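Rhamnosidase B (Bacillus sp., PDB 2OKX) probably hydrolyses terminal alpha-L-rhamnose from rhamnose-containing glycosides, as an inverting alpha-L-rhamnosidase of glycoside hydrolase family 78. Local coordinates at residues S620-V625 and A677-L682; D350-R355 and A608-L613; T131-L134 and R138-S141; P19-R24 and Q148-V153. All coordinates share one frame; numbering follows the deposited sequence.

Interaction 1 of 4, residues S620-V625 and A677-L682; sequences SAWSSV and AGWNLL
W622 and W679 both set CG trans to their backbone N (chi1 177° and -163°), and these torsions send the two indoles toward each other from separate loops. The six-membered rings meet rim to rim. Their centroids are 5.8 Å apart and their planes are inclined at 36°, so neither ring lies over the face of the other. The touching corner is W622 CH2 against W679 CZ3 at 3.6 Å. S624 comes in beside this corner. Its OG lies at the edge of the W679 ring, near the ring plane, 3.5 Å from CE3. Its CB sits under one face of W622, near the rim. The polar end of S624 is held elsewhere, by hydrogen bonds to D350 and D616. H310 meets W622 edge-to-face, so W622 belongs to a larger aromatic group. The backbones join through water. W679 N donates to a water at 2.9 Å, and that water lies 2.6 Å from V625 O. Both loops connect secondary structure elements of the alpha-barrel glycosidase domain. A glycerol lies about 3 Å from the W679 side chain, consistent with a pocket here. No direct hydrogen bond crosses between 620-625 and 677-682. The contact therefore rests on aromatic and van der Waals packing, with one water joining the two main chains.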
loop_
_atom_site.group_PDB
_atom_site.type_symbol
_atom_site.label_atom_id
_atom_site.label_comp_id
_atom_site.label_asym_id
_atom_site.label_seq_id
_atom_site.Cartn_x
_atom_site.Cartn_y
_atom_site.Cartn_z
ATOM N N SER A 620 11.963 4.185 0.123
ATOM C CA SER A 620 11.958 2.820 -0.392
ATOM C C SER A 620 13.271 2.264 -0.925
ATOM O O SER A 620 14.176 3.009 -1.307
ATOM C CB SER A 620 10.899 2.719 -1.495
ATOM O OG SER A 620 10.948 1.471 -2.158
ATOM N N ALA A 621 13.345 0.935 -0.959
ATOM C CA ALA A 621 14.521 0.237 -1.460
ATOM C C ALA A 621 14.354 -0.057 -2.948
ATOM O O ALA A 621 15.227 -0.662 -3.566
ATOM C CB ALA A 621 14.737 -1.059 -0.682
ATOM N N TRP A 622 13.223 0.347 -3.522
ATOM C CA TRP A 622 13.007 0.145 -4.953
ATOM C C TRP A 622 13.390 1.450 -5.636
ATOM O O TRP A 622 12.650 2.431 -5.573
ATOM C CB TRP A 622 11.544 -0.193 -5.282
ATOM C CG TRP A 622 11.281 -0.324 -6.781
ATOM C CD1 TRP A 622 12.216 -0.549 -7.762
ATOM C CD2 TRP A 622 10.007 -0.284 -7.450
ATOM N NE1 TRP A 622 11.604 -0.651 -8.990
ATOM C CE2 TRP A 622 10.252 -0.493 -8.830
ATOM C CE3 TRP A 622 8.687 -0.093 -7.019
ATOM C CZ2 TRP A 622 9.221 -0.516 -9.782
ATOM C CZ3 TRP A 622 7.659 -0.119 -7.966
ATOM C CH2 TRP A 622 7.935 -0.329 -9.331
ATOM N N SER A 623 14.561 1.460 -6.264
ATOM C CA SER A 623 15.042 2.645 -6.959
ATOM C C SER A 623 14.283 2.720 -8.272
ATOM O O SER A 623 14.689 2.131 -9.277
ATOM C CB SER A 623 16.549 2.535 -7.213
ATOM O OG SER A 623 17.063 3.735 -7.764
ATOM N N SER A 624 13.169 3.443 -8.246
ATOM C CA SER A 624 12.310 3.590 -9.410
ATOM C C SER A 624 11.919 5.048 -9.590
ATOM O O SER A 624 11.691 5.765 -8.614
ATOM C CB SER A 624 11.052 2.737 -9.231
ATOM O OG SER A 624 10.136 2.940 -10.289
ATOM N N VAL A 625 11.843 5.479 -10.844
ATOM C CA VAL A 625 11.486 6.854 -11.156
ATOM C C VAL A 625 10.383 6.959 -12.196
ATOM O O VAL A 625 10.383 6.242 -13.198
ATOM C CB VAL A 625 12.704 7.654 -11.704
ATOM C CG1 VAL A 625 12.240 9.014 -12.230
ATOM C CG2 VAL A 625 13.743 7.844 -10.618
ATOM N N ALA A 677 14.929 7.252 -21.092
ATOM C CA ALA A 677 14.846 5.800 -21.102
ATOM C C ALA A 677 14.425 5.425 -19.688
ATOM O O ALA A 677 15.261 5.344 -18.791
ATOM C CB ALA A 677 16.206 5.190 -21.427
ATOM N N GLY A 678 13.126 5.222 -19.489
ATOM C CA GLY A 678 12.636 4.875 -18.168
ATOM C C GLY A 678 11.144 4.615 -18.138
ATOM O O GLY A 678 10.516 4.448 -19.180
ATOM N N TRP A 679 10.574 4.580 -16.939
ATOM C CA TRP A 679 9.147 4.326 -16.774
ATOM C C TRP A 679 8.403 5.640 -17.006
ATOM O O TRP A 679 8.218 6.430 -16.083
ATOM C CB TRP A 679 8.893 3.792 -15.361
ATOM C CG TRP A 679 7.570 3.116 -15.162
ATOM C CD1 TRP A 679 6.649 2.798 -16.121
ATOM C CD2 TRP A 679 7.030 2.657 -13.917
ATOM N NE1 TRP A 679 5.568 2.170 -15.548
ATOM C CE2 TRP A 679 5.776 2.072 -14.196
ATOM C CE3 TRP A 679 7.486 2.684 -12.592
ATOM C CZ2 TRP A 679 4.968 1.519 -13.195
ATOM C CZ3 TRP A 679 6.680 2.133 -11.595
ATOM C CH2 TRP A 679 5.438 1.560 -11.905
ATOM N N ASN A 680 7.988 5.863 -18.250
ATOM C CA ASN A 680 7.287 7.088 -18.648
ATOM C C ASN A 680 5.780 6.905 -18.543
ATOM O O ASN A 680 5.056 7.024 -19.533
ATOM C CB ASN A 680 7.669 7.433 -20.089
ATOM C CG ASN A 680 9.171 7.450 -20.301
ATOM O OD1 ASN A 680 9.672 7.002 -21.335
ATOM N ND2 ASN A 680 9.899 7.975 -19.322
ATOM N N LEU A 681 5.316 6.641 -17.326
ATOM C CA LEU A 681 3.908 6.386 -17.063
ATOM C C LEU A 681 3.030 7.583 -16.727
ATOM O O LEU A 681 3.502 8.618 -16.259
ATOM C CB LEU A 681 3.789 5.377 -15.915
ATOM C CG LEU A 681 2.378 5.006 -15.450
ATOM C CD1 LEU A 681 1.751 4.079 -16.476
ATOM C CD2 LEU A 681 2.429 4.334 -14.081
ATOM N N LEU A 682 1.735 7.405 -16.968
ATOM C CA LEU A 682 0.723 8.396 -16.639
ATOM C C LEU A 682 -0.553 7.677 -16.198
ATOM O O LEU A 682 -0.990 7.835 -15.065
ATOM C CB LEU A 682 0.397 9.313 -17.822
ATOM C CG LEU A 682 -0.764 10.272 -17.497
ATOM C CD1 LEU A 682 -0.431 11.076 -16.242
ATOM C CD2 LEU A 682 -1.034 11.202 -18.668
HETATM O O HOH W 1 12.276 5.321 -14.740
#

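Interaction 2 of 4, residues D350-R355 and A608-L613; sequences DHRPGR and ADETPL
The H351 ring and the T611 side chain approach from opposite directions, CE1 of the ring 3.7 Å from T611 CB, with CG2 of the same threonine close behind. A chi1 of 57° tucks CG of H351 in over its own main chain, and this turns the ring toward the 608-613 loop. One water joins the polar sides, 2.8 Å from H351 ND1 and 2.9 Å from T611 OG1. The other ring nitrogen, NE2, is hydrogen-bonded to S623. T611 OG1 also accepts from L613 N, which makes an ST turn. The two loops belong to different parts of the enzyme: 350-355 to the D2 family region, which is rich in strands here, and 608-613 to the alpha-barrel glycosidase domain. The contact thus joins two family regions and is consistent with a junction between domains. R352 follows, with its chain extended from CG to NE. Its NH2 forms a long salt bridge with E610 OE2 at 3.5 Å, the guanidinium and carboxylate planes standing 73° apart. A water accepts from R352 NH1 at 3.1 Å and donates to E610 OE2 at 2.8 Å. That same carboxylate oxygen also has a hydrogen bond with S623.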
loop_
_atom_site.group_PDB
_atom_site.type_symbol
_atom_site.label_atom_id
_atom_site.label_comp_id
_atom_site.label_asym_id
_atom_site.label_seq_id
_atom_site.Cartn_x
_atom_site.Cartn_y
_atom_site.Cartn_z
ATOM N N ASP A 350 14.796 0.751 -13.347
ATOM C CA ASP A 350 14.108 1.394 -14.461
ATOM C C ASP A 350 14.605 2.743 -14.964
ATOM O O ASP A 350 14.158 3.199 -16.014
ATOM C CB ASP A 350 12.598 1.467 -14.176
ATOM C CG ASP A 350 12.258 2.281 -12.937
ATOM O OD1 ASP A 350 11.223 1.970 -12.310
ATOM O OD2 ASP A 350 13.000 3.228 -12.596
ATOM N N HIS A 351 15.521 3.382 -14.243
ATOM C CA HIS A 351 16.040 4.671 -14.697
ATOM C C HIS A 351 17.534 4.627 -15.023
ATOM O O HIS A 351 18.160 5.661 -15.256
ATOM C CB HIS A 351 15.750 5.761 -13.660
ATOM C CG HIS A 351 16.295 5.470 -12.300
ATOM N ND1 HIS A 351 17.454 6.043 -11.822
ATOM C CD2 HIS A 351 15.833 4.673 -11.307
ATOM C CE1 HIS A 351 17.680 5.615 -10.593
ATOM N NE2 HIS A 351 16.711 4.784 -10.257
ATOM N N ARG A 352 18.097 3.421 -15.048
ATOM C CA ARG A 352 19.508 3.232 -15.369
ATOM C C ARG A 352 19.681 2.042 -16.306
ATOM O O ARG A 352 19.001 1.027 -16.168
ATOM C CB ARG A 352 20.320 2.987 -14.098
ATOM C CG ARG A 352 20.402 4.167 -13.161
ATOM C CD ARG A 352 21.006 3.726 -11.845
ATOM N NE ARG A 352 21.004 4.787 -10.844
ATOM C CZ ARG A 352 21.206 4.581 -9.547
ATOM N NH1 ARG A 352 21.423 3.351 -9.094
ATOM N NH2 ARG A 352 21.195 5.601 -8.704
ATOM N N PRO A 353 20.584 2.160 -17.291
ATOM C CA PRO A 353 20.795 1.046 -18.217
ATOM C C PRO A 353 21.343 -0.138 -17.437
ATOM O O PRO A 353 21.931 0.034 -16.369
ATOM C CB PRO A 353 21.817 1.607 -19.205
ATOM C CG PRO A 353 21.515 3.067 -19.205
ATOM C CD PRO A 353 21.329 3.352 -17.734
ATOM N N GLY A 354 21.158 -1.339 -17.964
ATOM C CA GLY A 354 21.662 -2.501 -17.266
ATOM C C GLY A 354 21.524 -3.777 -18.061
ATOM O O GLY A 354 20.654 -3.902 -18.920
ATOM N N ARG A 355 22.400 -4.726 -17.765
ATOM C CA ARG A 355 22.388 -6.014 -18.432
ATOM C C ARG A 355 21.108 -6.762 -18.066
ATOM O O ARG A 355 20.714 -6.794 -16.900
ATOM C CB ARG A 355 23.609 -6.821 -17.996
ATOM C CG ARG A 355 23.599 -8.262 -18.439
ATOM C CD ARG A 355 24.787 -8.997 -17.858
ATOM N NE ARG A 355 24.407 -10.330 -17.412
ATOM C CZ ARG A 355 23.598 -10.570 -16.383
ATOM N NH1 ARG A 355 23.084 -9.564 -15.687
ATOM N NH2 ARG A 355 23.297 -11.816 -16.055
ATOM N N ALA A 608 17.344 11.791 -3.103
ATOM C CA ALA A 608 18.294 12.501 -3.956
ATOM C C ALA A 608 19.588 11.716 -4.169
ATOM O O ALA A 608 20.147 11.730 -5.265
ATOM C CB ALA A 608 18.608 13.871 -3.360
ATOM N N ASP A 609 20.065 11.039 -3.125
ATOM C CA ASP A 609 21.292 10.253 -3.240
ATOM C C ASP A 609 21.132 9.142 -4.271
ATOM O O ASP A 609 22.083 8.795 -4.969
ATOM C CB ASP A 609 21.684 9.634 -1.894
ATOM C CG ASP A 609 22.170 10.664 -0.895
ATOM O OD1 ASP A 609 22.994 11.522 -1.276
ATOM O OD2 ASP A 609 21.738 10.608 0.277
ATOM N N GLU A 610 19.930 8.585 -4.359
ATOM C CA GLU A 610 19.653 7.519 -5.315
ATOM C C GLU A 610 19.585 8.082 -6.729
ATOM O O GLU A 610 20.118 7.494 -7.666
ATOM C CB GLU A 610 18.322 6.834 -4.991
ATOM C CG GLU A 610 18.429 5.360 -4.614
ATOM C CD GLU A 610 19.508 4.627 -5.388
ATOM O OE1 GLU A 610 20.689 4.739 -4.997
ATOM O OE2 GLU A 610 19.184 3.949 -6.386
ATOM N N THR A 611 18.915 9.218 -6.878
ATOM C CA THR A 611 18.770 9.861 -8.177
ATOM C C THR A 611 18.151 11.250 -8.053
ATOM O O THR A 611 17.160 11.441 -7.344
ATOM C CB THR A 611 17.888 9.025 -9.129
ATOM O OG1 THR A 611 17.472 9.843 -10.230
ATOM C CG2 THR A 611 16.656 8.496 -8.403
ATOM N N PRO A 612 18.734 12.240 -8.749
ATOM C CA PRO A 612 18.250 13.623 -8.728
ATOM C C PRO A 612 16.847 13.756 -9.313
ATOM O O PRO A 612 16.203 14.796 -9.170
ATOM C CB PRO A 612 19.300 14.364 -9.554
ATOM C CG PRO A 612 19.719 13.329 -10.552
ATOM C CD PRO A 612 19.872 12.101 -9.676
ATOM N N LEU A 613 16.383 12.702 -9.980
ATOM C CA LEU A 613 15.052 12.698 -10.581
ATOM C C LEU A 613 13.993 12.328 -9.536
ATOM O O LEU A 613 12.794 12.499 -9.767
ATOM C CB LEU A 613 15.003 11.715 -11.755
ATOM C CG LEU A 613 16.006 11.972 -12.890
ATOM C CD1 LEU A 613 15.801 10.943 -13.992
ATOM C CD2 LEU A 613 15.827 13.388 -13.438
HETATM O O HOH W 2 18.703 8.455 -12.489
HETATM O O HOH W 3 21.165 1.968 -6.314
HETATM O O HOH W 4 23.241 6.233 -6.544
#

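Interaction 3 of 4, residues T131-L134 and R138-S141; sequences TERL and RSNS
R133 and S139 face each other across a short connection, between the end of strand 130-133 and the type I beta turn formed by R138 to S141. The strand belongs to the seven-stranded antiparallel sheet of the N-terminal region, where strand 22-31 is its neighbour. The tight part is small and centres on the S139 hydroxyl. Its OG is hydrogen-bonded to the backbone O of N21, which ties the turn to the start of strand 22-31. S141 OG bonds to N21 as well, through the side-chain oxygen, and this second link is buried. The turn itself is closed only weakly, by S141 N to R138 O at 3.3 Å. The guanidinium of R133 comes up to the same S139 hydroxyl. The R133 chain bends at chi3 (57°), and the bend brings the head of the side chain to the turn. This approach is not settled in detail. Both residues are modelled in two conformers, and NH2 meets OG at a poor angle for a hydrogen bond, so the whole R133-S139 approach is doubtful. The looser side is hydrated. R133 and S139 are both partly exposed, and this is a surface contact. E22 forms a long, weak ion pair with R133 at NE. A single water completes the link between strand and turn: it accepts from R133 NH1 at 3.2 Å and from S139 N at 2.8 Å.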
loop_
_atom_site.group_PDB
_atom_site.type_symbol
_atom_site.label_atom_id
_atom_site.label_comp_id
_atom_site.label_asym_id
_atom_site.label_seq_id
_atom_site.Cartn_x
_atom_site.Cartn_y
_atom_site.Cartn_z
ATOM N N THR A 131 16.022 -9.975 26.881
ATOM C CA THR A 131 15.478 -10.191 25.546
ATOM C C THR A 131 15.418 -11.662 25.150
ATOM O O THR A 131 16.276 -12.461 25.533
ATOM C CB THR A 131 16.296 -9.434 24.478
ATOM O OG1 THR A 131 15.715 -9.653 23.186
ATOM C CG2 THR A 131 17.740 -9.917 24.465
ATOM N N GLU A 132 14.387 -12.003 24.383
ATOM C CA GLU A 132 14.160 -13.357 23.881
ATOM C C GLU A 132 13.236 -13.237 22.672
ATOM O O GLU A 132 12.439 -12.301 22.590
ATOM C CB GLU A 132 13.471 -14.235 24.936
ATOM C CG GLU A 132 14.326 -14.624 26.139
ATOM C CD GLU A 132 15.456 -15.581 25.791
ATOM O OE1 GLU A 132 15.177 -16.639 25.186
ATOM O OE2 GLU A 132 16.622 -15.277 26.131
ATOM N N ARG A 133 13.341 -14.168 21.730
ATOM C CA ARG A 133 12.470 -14.125 20.566
ATOM C C ARG A 133 11.053 -14.394 21.042
ATOM O O ARG A 133 10.853 -15.069 22.055
ATOM C CB ARG A 133 12.860 -15.194 19.543
ATOM C CG ARG A 133 14.045 -14.841 18.668
ATOM C CD ARG A 133 14.065 -15.742 17.448
ATOM N NE ARG A 133 12.815 -15.634 16.699
ATOM C CZ ARG A 133 12.469 -16.433 15.696
ATOM N NH1 ARG A 133 13.278 -17.411 15.312
ATOM N NH2 ARG A 133 11.309 -16.257 15.082
ATOM N N LEU A 134 10.070 -13.865 20.319
ATOM C CA LEU A 134 8.679 -14.106 20.674
ATOM C C LEU A 134 8.438 -15.595 20.470
ATOM O O LEU A 134 8.601 -16.111 19.362
ATOM C CB LEU A 134 7.744 -13.307 19.767
ATOM C CG LEU A 134 6.244 -13.501 20.014
ATOM C CD1 LEU A 134 5.869 -12.916 21.369
ATOM C CD2 LEU A 134 5.451 -12.815 18.906
ATOM N N ARG A 138 7.085 -18.152 13.936
ATOM C CA ARG A 138 7.870 -18.826 12.905
ATOM C C ARG A 138 8.506 -17.854 11.920
ATOM O O ARG A 138 7.809 -17.150 11.187
ATOM C CB ARG A 138 6.987 -19.812 12.140
ATOM C CG ARG A 138 6.188 -20.762 13.024
ATOM C CD ARG A 138 7.052 -21.411 14.102
ATOM N NE ARG A 138 6.354 -22.500 14.785
ATOM C CZ ARG A 138 6.729 -23.018 15.953
ATOM N NH1 ARG A 138 7.801 -22.548 16.582
ATOM N NH2 ARG A 138 6.033 -24.008 16.491
ATOM N N SER A 139 9.836 -17.831 11.897
ATOM C CA SER A 139 10.569 -16.941 11.011
ATOM C C SER A 139 10.551 -17.369 9.549
ATOM O O SER A 139 11.155 -16.708 8.706
ATOM C CB SER A 139 12.015 -16.793 11.486
ATOM O OG SER A 139 12.075 -16.016 12.669
ATOM N N ASN A 140 9.879 -18.472 9.243
ATOM C CA ASN A 140 9.796 -18.916 7.856
ATOM C C ASN A 140 8.414 -18.624 7.259
ATOM O O ASN A 140 8.089 -19.114 6.175
ATOM C CB ASN A 140 10.095 -20.417 7.730
ATOM C CG ASN A 140 9.031 -21.290 8.376
ATOM O OD1 ASN A 140 8.773 -22.408 7.924
ATOM N ND2 ASN A 140 8.421 -20.793 9.440
ATOM N N SER A 141 7.610 -17.823 7.957
ATOM C CA SER A 141 6.272 -17.496 7.466
ATOM C C SER A 141 6.369 -16.769 6.119
ATOM O O SER A 141 7.408 -16.201 5.781
ATOM C CB SER A 141 5.504 -16.654 8.497
ATOM O OG SER A 141 6.067 -15.369 8.649
HETATM O O HOH W 5 11.207 -19.325 13.890
#

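Interaction 4 of 4, residues P19-R24 and Q148-V153; sequences PRNEWR and QGFGEV
N21 and F150 bring their CA atoms to 6.8 Å, and N21 has left-handed backbone angles just before strand 22-31 begins. That strand is part of the antiparallel sheet of the N-terminal region, and the loop 148-153 runs past its start. The N21 side chain lies flat on F150. Its CB sits over the centre of the ring, 3.5 Å from the centroid, in a CH-pi contact. The amide and ring planes are only 6° apart, and N21 CG stacks 3.4 Å from F150 CG. With S141 engaging its oxygen, the amide is probably steadied in this flat pose. R20 meets the same ring quite differently. Its extended chain passes the rim, and one face of the guanidinium lies on the ring edge, with NH2 3.5 Å from CE1 and the planes 74° apart. R20 NH2 forms a salt bridge with D224. Further along, W23 crosses E152 at about a right angle. CB of E152 already lies on the indole corner, and a chi1 of 82° brings CG alongside it. Its carboxylate is held by Y497, S499 and R503, so the N-terminal region meets the concanavalin-like region here. W23 CH2 is 3.4 Å from E152 CB, while E152 OE1 reaches the plane of the indole at its edge, 3.9 Å from CH2.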
loop_
_atom_site.group_PDB
_atom_site.type_symbol
_atom_site.label_atom_id
_atom_site.label_comp_id
_atom_site.label_asym_id
_atom_site.label_seq_id
_atom_site.Cartn_x
_atom_site.Cartn_y
_atom_site.Cartn_z
ATOM N N PRO A 19 18.388 -10.760 11.334
ATOM C CA PRO A 19 17.684 -12.000 11.016
ATOM C C PRO A 19 16.451 -11.732 10.160
ATOM O O PRO A 19 15.886 -10.635 10.191
ATOM C CB PRO A 19 17.327 -12.551 12.390
ATOM C CG PRO A 19 17.078 -11.305 13.179
ATOM C CD PRO A 19 18.219 -10.409 12.755
ATOM N N ARG A 20 16.044 -12.736 9.396
ATOM C CA ARG A 20 14.875 -12.605 8.541
ATOM C C ARG A 20 13.589 -12.824 9.327
ATOM O O ARG A 20 13.482 -13.774 10.106
ATOM C CB ARG A 20 14.923 -13.635 7.406
ATOM C CG ARG A 20 13.667 -13.661 6.522
ATOM C CD ARG A 20 13.558 -14.992 5.788
ATOM N NE ARG A 20 12.368 -15.126 4.944
ATOM C CZ ARG A 20 12.231 -14.589 3.732
ATOM N NH1 ARG A 20 13.209 -13.859 3.201
ATOM N NH2 ARG A 20 11.129 -14.819 3.030
ATOM N N ASN A 21 12.626 -11.930 9.125
ATOM C CA ASN A 21 11.312 -12.058 9.748
ATOM C C ASN A 21 11.367 -12.555 11.194
ATOM O O ASN A 21 10.807 -13.597 11.516
ATOM C CB ASN A 21 10.476 -13.019 8.894
ATOM C CG ASN A 21 9.025 -13.114 9.340
ATOM O OD1 ASN A 21 8.320 -14.057 8.978
ATOM N ND2 ASN A 21 8.574 -12.140 10.109
ATOM N N GLU A 22 12.032 -11.804 12.066
ATOM C CA GLU A 22 12.129 -12.204 13.464
ATOM C C GLU A 22 11.478 -11.201 14.403
ATOM O O GLU A 22 11.752 -10.006 14.337
ATOM C CB GLU A 22 13.599 -12.385 13.872
ATOM C CG GLU A 22 13.789 -12.766 15.339
ATOM C CD GLU A 22 15.246 -12.988 15.713
ATOM O OE1 GLU A 22 15.858 -12.092 16.344
ATOM O OE2 GLU A 22 15.780 -14.062 15.364
ATOM N N TRP A 23 10.612 -11.701 15.278
ATOM C CA TRP A 23 9.945 -10.855 16.260
ATOM C C TRP A 23 10.643 -11.105 17.596
ATOM O O TRP A 23 10.690 -12.233 18.083
ATOM C CB TRP A 23 8.456 -11.211 16.333
ATOM C CG TRP A 23 7.706 -10.862 15.068
ATOM C CD1 TRP A 23 8.241 -10.390 13.898
ATOM C CD2 TRP A 23 6.291 -10.949 14.853
ATOM N NE1 TRP A 23 7.247 -10.178 12.972
ATOM C CE2 TRP A 23 6.042 -10.513 13.531
ATOM C CE3 TRP A 23 5.210 -11.352 15.649
ATOM C CZ2 TRP A 23 4.751 -10.468 12.986
ATOM C CZ3 TRP A 23 3.925 -11.308 15.104
ATOM C CH2 TRP A 23 3.710 -10.868 13.786
ATOM N N ARG A 24 11.201 -10.048 18.176
ATOM C CA ARG A 24 11.934 -10.166 19.431
ATOM C C ARG A 24 11.378 -9.299 20.557
ATOM O O ARG A 24 11.038 -8.135 20.352
ATOM C CB ARG A 24 13.404 -9.823 19.174
ATOM C CG ARG A 24 14.294 -9.775 20.405
ATOM C CD ARG A 24 15.756 -9.631 19.988
ATOM N NE ARG A 24 16.260 -10.854 19.370
ATOM C CZ ARG A 24 16.585 -11.955 20.042
ATOM N NH1 ARG A 24 16.466 -11.993 21.364
ATOM N NH2 ARG A 24 17.024 -13.026 19.392
ATOM N N GLN A 148 5.701 -5.180 1.044
ATOM C CA GLN A 148 5.613 -5.207 2.497
ATOM C C GLN A 148 6.475 -6.188 3.289
ATOM O O GLN A 148 7.492 -6.676 2.805
ATOM C CB GLN A 148 4.140 -5.391 2.866
ATOM C CG GLN A 148 3.197 -4.616 1.937
ATOM C CD GLN A 148 1.870 -4.292 2.592
ATOM O OE1 GLN A 148 0.799 -4.483 2.003
ATOM N NE2 GLN A 148 1.933 -3.795 3.815
ATOM N N GLY A 149 6.050 -6.456 4.523
ATOM C CA GLY A 149 6.782 -7.358 5.396
ATOM C C GLY A 149 6.396 -8.820 5.276
ATOM O O GLY A 149 6.493 -9.406 4.200
ATOM N N PHE A 150 5.938 -9.407 6.377
ATOM C CA PHE A 150 5.569 -10.821 6.391
ATOM C C PHE A 150 4.226 -11.113 7.053
ATOM O O PHE A 150 3.831 -10.433 8.000
ATOM C CB PHE A 150 6.644 -11.621 7.138
ATOM C CG PHE A 150 8.017 -11.512 6.538
ATOM C CD1 PHE A 150 8.485 -12.483 5.658
ATOM C CD2 PHE A 150 8.841 -10.437 6.847
ATOM C CE1 PHE A 150 9.753 -12.387 5.095
ATOM C CE2 PHE A 150 10.115 -10.328 6.287
ATOM C CZ PHE A 150 10.570 -11.305 5.410
ATOM N N GLY A 151 3.535 -12.131 6.543
ATOM C CA GLY A 151 2.275 -12.559 7.129
ATOM C C GLY A 151 2.741 -13.563 8.166
ATOM O O GLY A 151 3.453 -14.508 7.824
ATOM N N GLU A 152 2.351 -13.387 9.423
ATOM C CA GLU A 152 2.846 -14.277 10.464
ATOM C C GLU A 152 2.153 -15.608 10.702
ATOM O O GLU A 152 1.013 -15.833 10.298
ATOM C CB GLU A 152 2.945 -13.518 11.799
ATOM C CG GLU A 152 1.644 -13.383 12.614
ATOM C CD GLU A 152 0.773 -12.196 12.205
ATOM O OE1 GLU A 152 -0.036 -11.746 13.047
ATOM O OE2 GLU A 152 0.888 -11.720 11.055
ATOM N N VAL A 153 2.902 -16.497 11.347
ATOM C CA VAL A 153 2.441 -17.823 11.743
ATOM C C VAL A 153 2.918 -17.921 13.191
ATOM O O VAL A 153 4.123 -17.917 13.455
ATOM C CB VAL A 153 3.095 -18.937 10.911
ATOM C CG1 VAL A 153 2.768 -20.293 11.520
ATOM C CG2 VAL A 153 2.587 -18.877 9.479
#

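The four contacts fall into two pairs. Interactions 1 and 2 have centres 8 Å apart and are linked by side-chain hydrogen bonds through the serines of 620-625. V625 CG2 also packs on T611 CG2 at 3.7 Å. Interactions 3 and 4 are likewise 8 Å apart and meet on one sheet, where L134 N is 2.8 Å from W23 O. Between the pairs, interactions 1 and 4 come nearest, with closest atoms about 9 Å apart. A bound glycerol, probably from the crystallisation liquor, lies about 3 Å from the W679 side chain, and a glycerol lies about 5 Å from that of W23. Interaction 3 lies about 34 Å, centre to centre, from interaction 1.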